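Local coordinates for protein putative methyltransferase (Emericella variicolor, PDB 7DMB) that probably transfers a methyl group as a trans-acting methyltransferase of calbistrin biosynthesis and binds S-adenosyl-L-homocysteine, the spent form of the usual methyl donor, at residues Ala63-Leu68 with Glu144-Val149; Pro198-Leu203 with Glu218-Asp223; Pro289-Thr294 with Ala347-Arg352; Pro328-Gly333 with Gly341-Pro346. One frame throughout, in Å; residues are numbered along the deposited sequence.

Contact 1 (Ala63-Leu68 with Glu144-Val149); sequences ARMWVL and EGPWRV
M65 sends its side chain straight out from helix 56-79, with CG trans to the backbone N (chi1 178°), and then bends at chi2 (74°), which turns the sulfur and CE along the flank of helix 140-157. Its two halves therefore touch different residues: CG meets CG of P146 at 4.0 Å, the side chains crossing at about a right angle, while the terminal methyl CE reaches CB of W147 at 3.8 Å. W66 takes a different course. With CG between the backbone N and the carbonyl carbon (chi1 85°), the indole leads away from helix 140-157; of its side chain, CB meets P146, the two CB atoms 4.0 Å apart. The indole instead meets the rings of Y319 and F322, and helix 319-324 also touches P146.

The two short helical segments run almost parallel, with their axes 8.9 Å apart. P146 lies at the point of closest backbone approach, its CA 5.5 Å from that of W66, and helix 140-157 is kinked there because the proline nitrogen cannot bond to the preceding turn. The proline ring faces helix 56-79, CG toward M65 and CB toward W66. Further round, W147 turns its indole away from helix 56-79 and forms a cation-pi contact with R131, which also pairs with E144. Across the interface itself every touching atom is carbon, and helices 56-79 and 140-157 are probably held by apolar packing here, with polar pairing kept to the flanks.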
loop_
_atom_site.group_PDB
_atom_site.type_symbol
_atom_site.label_atom_id
_atom_site.label_comp_id
_atom_site.label_asym_id
_atom_site.label_seq_id
_atom_site.Cartn_x
_atom_site.Cartn_y
_atom_site.Cartn_z
ATOM N N ALA A 63 3.456 11.315 11.601
ATOM C CA ALA A 63 3.361 12.628 10.992
ATOM C C ALA A 63 4.396 13.562 11.594
ATOM O O ALA A 63 5.117 14.263 10.873
ATOM C CB ALA A 63 1.947 13.179 11.175
ATOM N N ARG A 64 4.490 13.557 12.930
ATOM C CA ARG A 64 5.476 14.358 13.642
ATOM C C ARG A 64 6.879 14.106 13.114
ATOM O O ARG A 64 7.658 15.051 12.914
ATOM C CB ARG A 64 5.411 14.043 15.138
ATOM C CG ARG A 64 6.466 14.754 15.969
ATOM C CD ARG A 64 6.421 14.296 17.423
ATOM N NE ARG A 64 7.419 14.974 18.242
ATOM C CZ ARG A 64 7.265 16.192 18.754
ATOM N NH1 ARG A 64 6.153 16.882 18.533
ATOM N NH2 ARG A 64 8.232 16.725 19.491
ATOM N N MET A 65 7.203 12.838 12.852
ATOM C CA MET A 65 8.557 12.486 12.448
ATOM C C MET A 65 8.856 12.952 11.033
ATOM O O MET A 65 9.908 13.553 10.784
ATOM C CB MET A 65 8.780 10.984 12.541
ATOM C CG MET A 65 10.172 10.607 12.081
ATOM S SD MET A 65 11.396 11.074 13.329
ATOM C CE MET A 65 12.935 10.632 12.540
ATOM N N TRP A 66 7.966 12.640 10.076
ATOM C CA TRP A 66 8.279 13.034 8.707
ATOM C C TRP A 66 8.205 14.542 8.548
ATOM O O TRP A 66 8.912 15.094 7.707
ATOM C CB TRP A 66 7.401 12.294 7.680
ATOM C CG TRP A 66 6.030 12.874 7.375
ATOM C CD1 TRP A 66 4.819 12.369 7.789
ATOM C CD2 TRP A 66 5.725 14.016 6.558
ATOM N NE1 TRP A 66 3.793 13.137 7.299
ATOM C CE2 TRP A 66 4.318 14.157 6.543
ATOM C CE3 TRP A 66 6.500 14.942 5.846
ATOM C CZ2 TRP A 66 3.676 15.184 5.849
ATOM C CZ3 TRP A 66 5.849 15.972 5.156
ATOM C CH2 TRP A 66 4.457 16.079 5.165
ATOM N N VAL A 67 7.403 15.230 9.367
ATOM C CA VAL A 67 7.420 16.694 9.336
ATOM C C VAL A 67 8.770 17.224 9.825
ATOM O O VAL A 67 9.326 18.175 9.261
ATOM C CB VAL A 67 6.255 17.277 10.165
ATOM C CG1 VAL A 67 6.485 18.780 10.438
ATOM C CG2 VAL A 67 4.912 17.056 9.457
ATOM N N LEU A 68 9.307 16.628 10.889
ATOM C CA LEU A 68 10.622 17.032 11.385
ATOM C C LEU A 68 11.707 16.814 10.331
ATOM O O LEU A 68 12.515 17.716 10.063
ATOM C CB LEU A 68 10.950 16.266 12.666
ATOM C CG LEU A 68 10.288 16.724 13.966
ATOM C CD1 LEU A 68 10.297 15.568 14.997
ATOM C CD2 LEU A 68 11.019 17.944 14.529
ATOM N N GLU A 144 12.101 5.194 11.082
ATOM C CA GLU A 144 13.436 5.121 10.504
ATOM C C GLU A 144 13.427 5.472 9.035
ATOM O O GLU A 144 14.413 6.018 8.526
ATOM C CB GLU A 144 14.017 3.706 10.685
ATOM C CG GLU A 144 15.485 3.601 10.343
ATOM C CD GLU A 144 16.363 4.265 11.392
ATOM O OE1 GLU A 144 15.820 4.784 12.390
ATOM O OE2 GLU A 144 17.593 4.252 11.228
ATOM N N GLY A 145 12.339 5.135 8.337
ATOM C CA GLY A 145 12.206 5.397 6.923
ATOM C C GLY A 145 12.377 6.866 6.593
ATOM O O GLY A 145 13.256 7.256 5.819
ATOM N N PRO A 146 11.527 7.715 7.163
ATOM C CA PRO A 146 11.682 9.161 6.897
ATOM C C PRO A 146 13.047 9.704 7.315
ATOM O O PRO A 146 13.628 10.530 6.596
ATOM C CB PRO A 146 10.526 9.801 7.689
ATOM C CG PRO A 146 10.003 8.715 8.593
ATOM C CD PRO A 146 10.320 7.404 7.947
ATOM N N TRP A 147 13.596 9.224 8.433
ATOM C CA TRP A 147 14.939 9.630 8.833
ATOM C C TRP A 147 15.945 9.356 7.718
ATOM O O TRP A 147 16.763 10.223 7.366
ATOM C CB TRP A 147 15.364 8.916 10.120
ATOM C CG TRP A 147 16.851 8.955 10.266
ATOM C CD1 TRP A 147 17.751 8.006 9.851
ATOM C CD2 TRP A 147 17.618 10.037 10.785
ATOM N NE1 TRP A 147 19.028 8.436 10.104
ATOM C CE2 TRP A 147 18.974 9.676 10.681
ATOM C CE3 TRP A 147 17.289 11.279 11.338
ATOM C CZ2 TRP A 147 20.002 10.507 11.127
ATOM C CZ3 TRP A 147 18.316 12.111 11.775
ATOM C CH2 TRP A 147 19.652 11.720 11.669
ATOM N N ARG A 148 15.881 8.154 7.137
ATOM C CA ARG A 148 16.785 7.796 6.040
ATOM C C ARG A 148 16.571 8.668 4.805
ATOM O O ARG A 148 17.531 8.957 4.077
ATOM C CB ARG A 148 16.604 6.329 5.638
ATOM C CG ARG A 148 17.111 5.279 6.609
ATOM C CD ARG A 148 16.987 3.902 5.936
ATOM N NE ARG A 148 17.302 2.823 6.860
ATOM C CZ ARG A 148 17.220 1.531 6.580
ATOM N NH1 ARG A 148 16.811 1.121 5.387
ATOM N NH2 ARG A 148 17.548 0.649 7.513
ATOM N N VAL A 149 15.324 9.050 4.518
ATOM C CA VAL A 149 15.077 9.930 3.382
ATOM C C VAL A 149 15.763 11.271 3.608
ATOM O O VAL A 149 16.475 11.787 2.737
ATOM C CB VAL A 149 13.565 10.096 3.155
ATOM C CG1 VAL A 149 13.297 11.349 2.318
ATOM C CG2 VAL A 149 12.991 8.840 2.505
#

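Contact 2 (Pro198-Leu203 with Glu218-Asp223); sequences PGLRIL and EGLNPD
The beta-alpha-beta unit formed by strand 200-205, helix 211-220 and strand 229-236 is packed at its outer end by L200 and I202 against L220, the last helical residue before the chain turns away. I202 and L220 reach toward each other tip to tip: CD1 of I202 lies 3.6 Å from CD1 of L220 and 4.2 Å from its CD2, so one methyl faces both branches of the leucine fork. I202 has CG1 trans to its carbonyl carbon, which aims this arm across the gap, but its outer torsion (chi2 112°) is well off a staggered value. L200, two residues earlier and on the same face of the strand, adds a looser touch, its CD2 standing 4.2 Å from CD2 of L220.

The seven-stranded sheet has the order 3-2-1-4-5-7-6 with strand 375-382 running antiparallel to its neighbours, as in the Rossmann-like class I methyltransferases, and strand 200-205 is the first of them. Beyond it a glycine-rich loop consistent with a GxGxxG motif leads to G211, the first residue of the helix and a residue that binds S-adenosyl-L-homocysteine. The contact lies at the far end of this unit: the side chain of I202 is about 13 Å from the ligand.

Y229 of the next strand touches both I202 and L220, and helix 187-196 adds I190 against L220 and M193 against L200. The helix ends at L220: N of N221 makes a weak 3.4 Å bond to O of E218, and ND2 of N221 bonds to O of F217.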
loop_
_atom_site.group_PDB
_atom_site.type_symbol
_atom_site.label_atom_id
_atom_site.label_comp_id
_atom_site.label_asym_id
_atom_site.label_seq_id
_atom_site.Cartn_x
_atom_site.Cartn_y
_atom_site.Cartn_z
ATOM N N PRO A 198 -13.104 -24.151 -0.822
ATOM C CA PRO A 198 -11.861 -24.685 -0.229
ATOM C C PRO A 198 -10.796 -25.029 -1.253
ATOM O O PRO A 198 -9.666 -25.367 -0.856
ATOM C CB PRO A 198 -12.330 -25.937 0.538
ATOM C CG PRO A 198 -13.846 -25.918 0.476
ATOM C CD PRO A 198 -14.240 -25.076 -0.688
ATOM N N GLY A 199 -11.108 -24.929 -2.544
ATOM C CA GLY A 199 -10.125 -25.108 -3.595
ATOM C C GLY A 199 -9.753 -23.802 -4.274
ATOM O O GLY A 199 -9.392 -23.780 -5.458
ATOM N N LEU A 200 -9.829 -22.710 -3.513
ATOM C CA LEU A 200 -9.664 -21.370 -4.063
ATOM C C LEU A 200 -8.412 -21.275 -4.931
ATOM O O LEU A 200 -7.332 -21.733 -4.546
ATOM C CB LEU A 200 -9.601 -20.351 -2.916
ATOM C CG LEU A 200 -10.187 -18.956 -3.165
ATOM C CD1 LEU A 200 -11.697 -19.011 -3.380
ATOM C CD2 LEU A 200 -9.807 -17.989 -2.026
ATOM N N ARG A 201 -8.574 -20.713 -6.124
ATOM C CA ARG A 201 -7.454 -20.355 -6.989
ATOM C C ARG A 201 -7.191 -18.860 -6.802
ATOM O O ARG A 201 -8.038 -18.028 -7.141
ATOM C CB ARG A 201 -7.771 -20.720 -8.441
ATOM C CG ARG A 201 -8.081 -22.222 -8.618
ATOM C CD ARG A 201 -8.730 -22.544 -9.963
ATOM N NE ARG A 201 -9.988 -21.817 -10.161
ATOM C CZ ARG A 201 -10.614 -21.698 -11.334
ATOM N NH1 ARG A 201 -10.102 -22.267 -12.416
ATOM N NH2 ARG A 201 -11.749 -21.004 -11.435
ATOM N N ILE A 202 -6.044 -18.525 -6.211
ATOM C CA ILE A 202 -5.707 -17.152 -5.832
ATOM C C ILE A 202 -4.471 -16.722 -6.609
ATOM O O ILE A 202 -3.520 -17.501 -6.757
ATOM C CB ILE A 202 -5.430 -16.972 -4.319
ATOM C CG1 ILE A 202 -6.612 -17.372 -3.463
ATOM C CG2 ILE A 202 -5.088 -15.507 -3.993
ATOM C CD1 ILE A 202 -6.330 -18.619 -2.658
ATOM N N LEU A 203 -4.483 -15.479 -7.092
ATOM C CA LEU A 203 -3.307 -14.851 -7.671
ATOM C C LEU A 203 -3.120 -13.506 -6.989
ATOM O O LEU A 203 -4.080 -12.738 -6.869
ATOM C CB LEU A 203 -3.451 -14.670 -9.184
ATOM C CG LEU A 203 -2.214 -14.174 -9.946
ATOM C CD1 LEU A 203 -2.036 -14.948 -11.254
ATOM C CD2 LEU A 203 -2.316 -12.692 -10.211
ATOM N N GLU A 218 -2.763 -16.649 6.458
ATOM C CA GLU A 218 -3.338 -16.959 7.763
ATOM C C GLU A 218 -4.833 -17.206 7.657
ATOM O O GLU A 218 -5.376 -18.110 8.310
ATOM C CB GLU A 218 -3.052 -15.822 8.743
ATOM C CG GLU A 218 -1.675 -15.908 9.364
ATOM C CD GLU A 218 -1.417 -14.789 10.355
ATOM O OE1 GLU A 218 -2.396 -14.178 10.845
ATOM O OE2 GLU A 218 -0.229 -14.515 10.623
ATOM N N GLY A 219 -5.519 -16.406 6.838
ATOM C CA GLY A 219 -6.923 -16.661 6.586
ATOM C C GLY A 219 -7.159 -17.935 5.803
ATOM O O GLY A 219 -8.224 -18.551 5.920
ATOM N N LEU A 220 -6.181 -18.352 4.997
ATOM C CA LEU A 220 -6.316 -19.572 4.217
ATOM C C LEU A 220 -5.841 -20.810 4.964
ATOM O O LEU A 220 -6.066 -21.921 4.481
ATOM C CB LEU A 220 -5.540 -19.457 2.900
ATOM C CG LEU A 220 -6.019 -18.460 1.840
ATOM C CD1 LEU A 220 -5.049 -18.465 0.667
ATOM C CD2 LEU A 220 -7.444 -18.744 1.378
ATOM N N ASN A 221 -5.174 -20.649 6.106
ATOM C CA ASN A 221 -4.668 -21.769 6.901
ATOM C C ASN A 221 -5.144 -21.599 8.338
ATOM O O ASN A 221 -4.366 -21.237 9.231
ATOM C CB ASN A 221 -3.143 -21.858 6.829
ATOM C CG ASN A 221 -2.640 -22.058 5.416
ATOM O OD1 ASN A 221 -2.236 -23.157 5.031
ATOM N ND2 ASN A 221 -2.667 -20.986 4.621
ATOM N N PRO A 222 -6.430 -21.848 8.596
ATOM C CA PRO A 222 -6.954 -21.600 9.948
ATOM C C PRO A 222 -6.431 -22.589 10.982
ATOM O O PRO A 222 -6.145 -22.198 12.120
ATOM C CB PRO A 222 -8.472 -21.716 9.748
ATOM C CG PRO A 222 -8.617 -22.713 8.647
ATOM C CD PRO A 222 -7.424 -22.508 7.728
ATOM N N ASP A 223 -6.298 -23.863 10.620
ATOM C CA ASP A 223 -5.813 -24.887 11.533
ATOM C C ASP A 223 -4.743 -25.719 10.838
ATOM O O ASP A 223 -4.680 -25.782 9.606
ATOM C CB ASP A 223 -6.955 -25.789 12.021
ATOM C CG ASP A 223 -8.226 -25.009 12.326
ATOM O OD1 ASP A 223 -9.306 -25.412 11.839
ATOM O OD2 ASP A 223 -8.146 -23.994 13.057
#

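Contact 3 (Pro289-Thr294 with Ala347-Arg352); sequences PCLVET and AEWDRR
A water bridges the two helices, accepting from the backbone N of V292 at 3.0 Å and, more weakly, from NH1 of R352 at 2.9 Å. The water lies beside the first turn of helix 291-301, just after the N-cap residue C290. D336 supplements it, accepting a hydrogen bond from N of L291 and forming a salt bridge with NH1 of R352. The guanidinium is also held from its own helix: NE of R352 donates to OE1 of E348 at 3.1 Å with an N-H...O angle of 154°, part of a salt bridge. That oxygen uses its anti lone pair and lies 18° out of the guanidinium plane. R351 adds only a long charge contact, its N-H not directed at the oxygen, so E348 probably balances part of the charge of both arginines.

With its head so held, the stem of R352 lies against apolar residues of the other helix. R352 has CG trans to its carbonyl carbon and is extended from there to NE, laying its methylenes beside L291 and V292. CD lies 3.9 Å from CB of L291, the two chains passing at a slant, and CG is 4.0 Å from CG2 of V292. L291 then continues to W349, placing its CD1 over a face of the indole, 4.2 Å from the six-membered-ring centroid and 25° off the normal, in a CH-pi contact. W349 also touches N310 and E312 of strand 306-313. The pair joins the helix between strands 276-282 and 306-313 to the one before strand 358-366, a neighbouring helix pair characteristic of Rossmann-like class I methyltransferases.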
loop_
_atom_site.group_PDB
_atom_site.type_symbol
_atom_site.label_atom_id
_atom_site.label_comp_id
_atom_site.label_asym_id
_atom_site.label_seq_id
_atom_site.Cartn_x
_atom_site.Cartn_y
_atom_site.Cartn_z
ATOM N N PRO A 289 0.301 2.728 -15.037
ATOM C CA PRO A 289 0.028 4.018 -15.697
ATOM C C PRO A 289 -1.440 4.279 -15.997
ATOM O O PRO A 289 -1.853 5.448 -16.042
ATOM C CB PRO A 289 0.869 3.955 -16.985
ATOM C CG PRO A 289 1.263 2.535 -17.154
ATOM C CD PRO A 289 1.240 1.891 -15.804
ATOM N N CYS A 290 -2.254 3.249 -16.180
ATOM C CA CYS A 290 -3.624 3.468 -16.622
ATOM C C CYS A 290 -4.500 2.480 -15.861
ATOM O O CYS A 290 -4.444 1.276 -16.116
ATOM C CB CYS A 290 -3.723 3.275 -18.145
ATOM S SG CYS A 290 -5.384 3.305 -18.834
ATOM N N LEU A 291 -5.289 2.976 -14.913
ATOM C CA LEU A 291 -5.963 2.063 -13.994
ATOM C C LEU A 291 -6.992 1.197 -14.711
ATOM O O LEU A 291 -7.158 0.020 -14.374
ATOM C CB LEU A 291 -6.620 2.834 -12.849
ATOM C CG LEU A 291 -5.663 3.640 -11.983
ATOM C CD1 LEU A 291 -6.400 4.168 -10.791
ATOM C CD2 LEU A 291 -4.462 2.768 -11.563
ATOM N N VAL A 292 -7.701 1.763 -15.696
ATOM C CA VAL A 292 -8.745 1.007 -16.381
ATOM C C VAL A 292 -8.146 -0.169 -17.153
ATOM O O VAL A 292 -8.659 -1.293 -17.094
ATOM C CB VAL A 292 -9.567 1.938 -17.293
ATOM C CG1 VAL A 292 -10.502 1.131 -18.174
ATOM C CG2 VAL A 292 -10.363 2.937 -16.454
ATOM N N GLU A 293 -7.051 0.059 -17.877
ATOM C CA GLU A 293 -6.395 -1.049 -18.568
ATOM C C GLU A 293 -5.876 -2.075 -17.573
ATOM O O GLU A 293 -5.968 -3.290 -17.807
ATOM C CB GLU A 293 -5.261 -0.518 -19.441
ATOM C CG GLU A 293 -5.665 -0.243 -20.885
ATOM C CD GLU A 293 -4.514 0.323 -21.698
ATOM O OE1 GLU A 293 -3.369 -0.126 -21.477
ATOM O OE2 GLU A 293 -4.748 1.210 -22.553
ATOM N N THR A 294 -5.355 -1.598 -16.443
ATOM C CA THR A 294 -4.918 -2.479 -15.366
ATOM C C THR A 294 -6.070 -3.306 -14.824
ATOM O O THR A 294 -5.942 -4.522 -14.620
ATOM C CB THR A 294 -4.305 -1.655 -14.246
ATOM O OG1 THR A 294 -2.998 -1.246 -14.650
ATOM C CG2 THR A 294 -4.246 -2.468 -12.936
ATOM N N ALA A 347 -14.311 6.034 -3.991
ATOM C CA ALA A 347 -15.277 6.498 -4.986
ATOM C C ALA A 347 -14.650 6.535 -6.372
ATOM O O ALA A 347 -15.309 6.219 -7.372
ATOM C CB ALA A 347 -15.822 7.882 -4.614
ATOM N N GLU A 348 -13.365 6.882 -6.451
ATOM C CA GLU A 348 -12.707 6.890 -7.752
ATOM C C GLU A 348 -12.442 5.471 -8.244
ATOM O O GLU A 348 -12.628 5.184 -9.434
ATOM C CB GLU A 348 -11.416 7.704 -7.692
ATOM C CG GLU A 348 -10.891 8.181 -9.070
ATOM C CD GLU A 348 -11.987 8.661 -10.042
ATOM O OE1 GLU A 348 -11.914 8.308 -11.250
ATOM O OE2 GLU A 348 -12.904 9.400 -9.608
ATOM N N TRP A 349 -12.021 4.566 -7.351
ATOM C CA TRP A 349 -11.864 3.165 -7.747
ATOM C C TRP A 349 -13.176 2.617 -8.301
ATOM O O TRP A 349 -13.204 2.040 -9.389
ATOM C CB TRP A 349 -11.374 2.323 -6.571
ATOM C CG TRP A 349 -9.902 2.505 -6.279
ATOM C CD1 TRP A 349 -9.348 3.205 -5.236
ATOM C CD2 TRP A 349 -8.805 1.995 -7.050
ATOM N NE1 TRP A 349 -7.974 3.156 -5.311
ATOM C CE2 TRP A 349 -7.611 2.414 -6.407
ATOM C CE3 TRP A 349 -8.714 1.230 -8.222
ATOM C CZ2 TRP A 349 -6.338 2.113 -6.908
ATOM C CZ3 TRP A 349 -7.449 0.906 -8.710
ATOM C CH2 TRP A 349 -6.276 1.360 -8.057
ATOM N N ASP A 350 -14.278 2.842 -7.582
ATOM C CA ASP A 350 -15.606 2.438 -8.044
ATOM C C ASP A 350 -15.862 2.881 -9.480
ATOM O O ASP A 350 -16.254 2.073 -10.327
ATOM C CB ASP A 350 -16.666 3.006 -7.100
ATOM C CG ASP A 350 -18.082 2.684 -7.548
ATOM O OD1 ASP A 350 -18.437 1.480 -7.601
ATOM O OD2 ASP A 350 -18.843 3.644 -7.833
ATOM N N ARG A 351 -15.636 4.167 -9.770
ATOM C CA ARG A 351 -15.757 4.678 -11.136
ATOM C C ARG A 351 -14.967 3.833 -12.125
ATOM O O ARG A 351 -15.475 3.437 -13.180
ATOM C CB ARG A 351 -15.257 6.128 -11.199
ATOM C CG ARG A 351 -16.210 7.189 -10.667
ATOM C CD ARG A 351 -15.776 8.547 -11.180
ATOM N NE ARG A 351 -15.758 8.577 -12.646
ATOM C CZ ARG A 351 -15.116 9.481 -13.387
ATOM N NH1 ARG A 351 -14.416 10.449 -12.806
ATOM N NH2 ARG A 351 -15.183 9.419 -14.715
ATOM N N ARG A 352 -13.706 3.564 -11.809
ATOM C CA ARG A 352 -12.864 2.936 -12.809
ATOM C C ARG A 352 -13.095 1.436 -12.879
ATOM O O ARG A 352 -12.895 0.837 -13.941
ATOM C CB ARG A 352 -11.409 3.272 -12.531
ATOM C CG ARG A 352 -11.098 4.687 -12.967
ATOM C CD ARG A 352 -9.758 5.096 -12.517
ATOM N NE ARG A 352 -9.645 6.538 -12.354
ATOM C CZ ARG A 352 -8.744 7.264 -12.989
ATOM N NH1 ARG A 352 -7.914 6.676 -13.845
ATOM N NH2 ARG A 352 -8.670 8.564 -12.770
HETATM O O HOH W 1 -7.596 4.766 -16.059
#

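Contact 4 (Pro328-Gly333 with Gly341-Pro346); sequences PGWWLG and GPCIPP
CD of P342 makes two contacts with one residue: it lies 3.3 Å from the backbone O of W330 and also over its indole. The CH-pi geometry is nearly vertical, with CD 3.9 Å from the six-membered-ring centroid and 10° off its normal, and CG lies above the outer rim, 3.6 Å from CE3. W330 has CG trans to its backbone N (chi1 -168°), which brings the ring alongside P342, one face toward it; NE1 hydrogen-bonds to D321, which helps to fix the rotation of the indole. Next along, C343 brings SG to 3.9 Å from CH2 of W330, a sulfur-aromatic contact that is oblique. L332 adds a distant touch, its CD1 4.5 Å from CB of P342.

With no hydrogen bond between the two segments, they meet through ring and apolar packing. G333 and G341 have backbone angles at which a CB would be jammed against the carbonyl O of the preceding residue. The result is a proline-tryptophan CH-pi contact, which ties together two parts of the connection between helix 319-324 and helix 346-355; on this connection the side chain of L332 lies about 9 Å from the bound S-adenosyl-L-homocysteine.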
loop_
_atom_site.group_PDB
_atom_site.type_symbol
_atom_site.label_atom_id
_atom_site.label_comp_id
_atom_site.label_asym_id
_atom_site.label_seq_id
_atom_site.Cartn_x
_atom_site.Cartn_y
_atom_site.Cartn_z
ATOM N N PRO A 328 10.481 8.556 -9.637
ATOM C CA PRO A 328 9.826 9.176 -10.809
ATOM C C PRO A 328 8.365 8.790 -10.961
ATOM O O PRO A 328 7.549 9.612 -11.392
ATOM C CB PRO A 328 10.645 8.657 -12.003
ATOM C CG PRO A 328 11.792 7.873 -11.447
ATOM C CD PRO A 328 11.528 7.582 -10.009
ATOM N N GLY A 329 8.017 7.554 -10.607
ATOM C CA GLY A 329 6.657 7.082 -10.753
ATOM C C GLY A 329 5.630 7.810 -9.906
ATOM O O GLY A 329 4.446 7.797 -10.247
ATOM N N TRP A 330 6.044 8.436 -8.801
ATOM C CA TRP A 330 5.084 9.182 -7.985
ATOM C C TRP A 330 4.483 10.353 -8.750
ATOM O O TRP A 330 3.429 10.867 -8.366
ATOM C CB TRP A 330 5.754 9.681 -6.693
ATOM C CG TRP A 330 4.782 10.202 -5.667
ATOM C CD1 TRP A 330 4.612 11.511 -5.267
ATOM C CD2 TRP A 330 3.832 9.432 -4.926
ATOM N NE1 TRP A 330 3.621 11.582 -4.316
ATOM C CE2 TRP A 330 3.125 10.319 -4.097
ATOM C CE3 TRP A 330 3.500 8.071 -4.894
ATOM C CZ2 TRP A 330 2.115 9.888 -3.235
ATOM C CZ3 TRP A 330 2.492 7.641 -4.031
ATOM C CH2 TRP A 330 1.818 8.544 -3.216
ATOM N N TRP A 331 5.124 10.779 -9.831
ATOM C CA TRP A 331 4.689 11.945 -10.569
ATOM C C TRP A 331 3.930 11.586 -11.839
ATOM O O TRP A 331 3.507 12.486 -12.566
ATOM C CB TRP A 331 5.898 12.840 -10.853
ATOM C CG TRP A 331 6.559 13.144 -9.551
ATOM C CD1 TRP A 331 7.610 12.479 -8.994
ATOM C CD2 TRP A 331 6.161 14.141 -8.596
ATOM N NE1 TRP A 331 7.909 13.013 -7.759
ATOM C CE2 TRP A 331 7.033 14.030 -7.489
ATOM C CE3 TRP A 331 5.161 15.121 -8.574
ATOM C CZ2 TRP A 331 6.940 14.861 -6.379
ATOM C CZ3 TRP A 331 5.067 15.945 -7.463
ATOM C CH2 TRP A 331 5.953 15.809 -6.380
ATOM N N LEU A 332 3.712 10.301 -12.097
ATOM C CA LEU A 332 2.752 9.908 -13.114
ATOM C C LEU A 332 1.332 10.076 -12.571
ATOM O O LEU A 332 1.109 10.174 -11.359
ATOM C CB LEU A 332 3.004 8.464 -13.580
ATOM C CG LEU A 332 2.725 7.202 -12.739
ATOM C CD1 LEU A 332 1.243 6.868 -12.540
ATOM C CD2 LEU A 332 3.434 6.007 -13.367
ATOM N N GLY A 333 0.363 10.100 -13.487
ATOM C CA GLY A 333 -1.034 10.190 -13.100
ATOM C C GLY A 333 -1.854 11.179 -13.913
ATOM O O GLY A 333 -3.058 10.977 -14.107
ATOM N N GLY A 341 -1.697 12.883 -7.885
ATOM C CA GLY A 341 -0.862 11.787 -7.438
ATOM C C GLY A 341 -1.508 10.451 -7.745
ATOM O O GLY A 341 -2.694 10.383 -8.068
ATOM N N PRO A 342 -0.747 9.358 -7.646
ATOM C CA PRO A 342 -1.262 8.069 -8.149
ATOM C C PRO A 342 -2.327 7.418 -7.267
ATOM O O PRO A 342 -3.038 6.525 -7.754
ATOM C CB PRO A 342 -0.002 7.188 -8.249
ATOM C CG PRO A 342 1.051 7.869 -7.467
ATOM C CD PRO A 342 0.681 9.310 -7.281
ATOM N N CYS A 343 -2.461 7.816 -6.002
ATOM C CA CYS A 343 -3.409 7.178 -5.086
ATOM C C CYS A 343 -4.769 7.872 -5.189
ATOM O O CYS A 343 -4.836 9.098 -5.238
ATOM C CB CYS A 343 -2.904 7.246 -3.642
ATOM S SG CYS A 343 -1.361 6.341 -3.292
ATOM N N ILE A 344 -5.845 7.086 -5.231
ATOM C CA ILE A 344 -7.198 7.634 -5.371
ATOM C C ILE A 344 -8.107 7.029 -4.305
ATOM O O ILE A 344 -7.866 5.894 -3.866
ATOM C CB ILE A 344 -7.762 7.391 -6.785
ATOM C CG1 ILE A 344 -7.708 5.896 -7.144
ATOM C CG2 ILE A 344 -7.022 8.244 -7.808
ATOM C CD1 ILE A 344 -8.554 5.504 -8.336
ATOM N N PRO A 345 -9.141 7.742 -3.852
ATOM C CA PRO A 345 -10.040 7.196 -2.807
ATOM C C PRO A 345 -11.019 6.198 -3.401
ATOM O O PRO A 345 -11.089 6.074 -4.630
ATOM C CB PRO A 345 -10.764 8.449 -2.276
ATOM C CG PRO A 345 -10.809 9.381 -3.498
ATOM C CD PRO A 345 -9.500 9.125 -4.236
ATOM N N PRO A 346 -11.811 5.489 -2.572
ATOM C CA PRO A 346 -12.668 4.414 -3.117
ATOM C C PRO A 346 -13.687 4.863 -4.161
ATOM O O PRO A 346 -13.925 4.128 -5.130
ATOM C CB PRO A 346 -13.359 3.855 -1.862
ATOM C CG PRO A 346 -12.437 4.157 -0.748
ATOM C CD PRO A 346 -11.753 5.437 -1.093
#

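How the contacts relate
Contacts 3 and 4 form one continuous block, with centres about 11 Å apart: contact 4 falls within the chain span that contact 3 brackets, and I344 joins them, its CD1 lying 3.5 Å from CD1 of L291. Both lie near the bound S-adenosyl-L-homocysteine, the side chains of L291 and L332 about 10 and 9 Å from it. Contact 1 belongs to the helical part of the chain, its centre about 21 Å from that of contact 4; helix 319-324 packs against both. Contact 2 lies in the Rossmann-like sheet region, on the opposite side of the chain's centre from contacts 1 and 4, about 37 Å from contact 1 and 27 Å from contact 3, centre to centre.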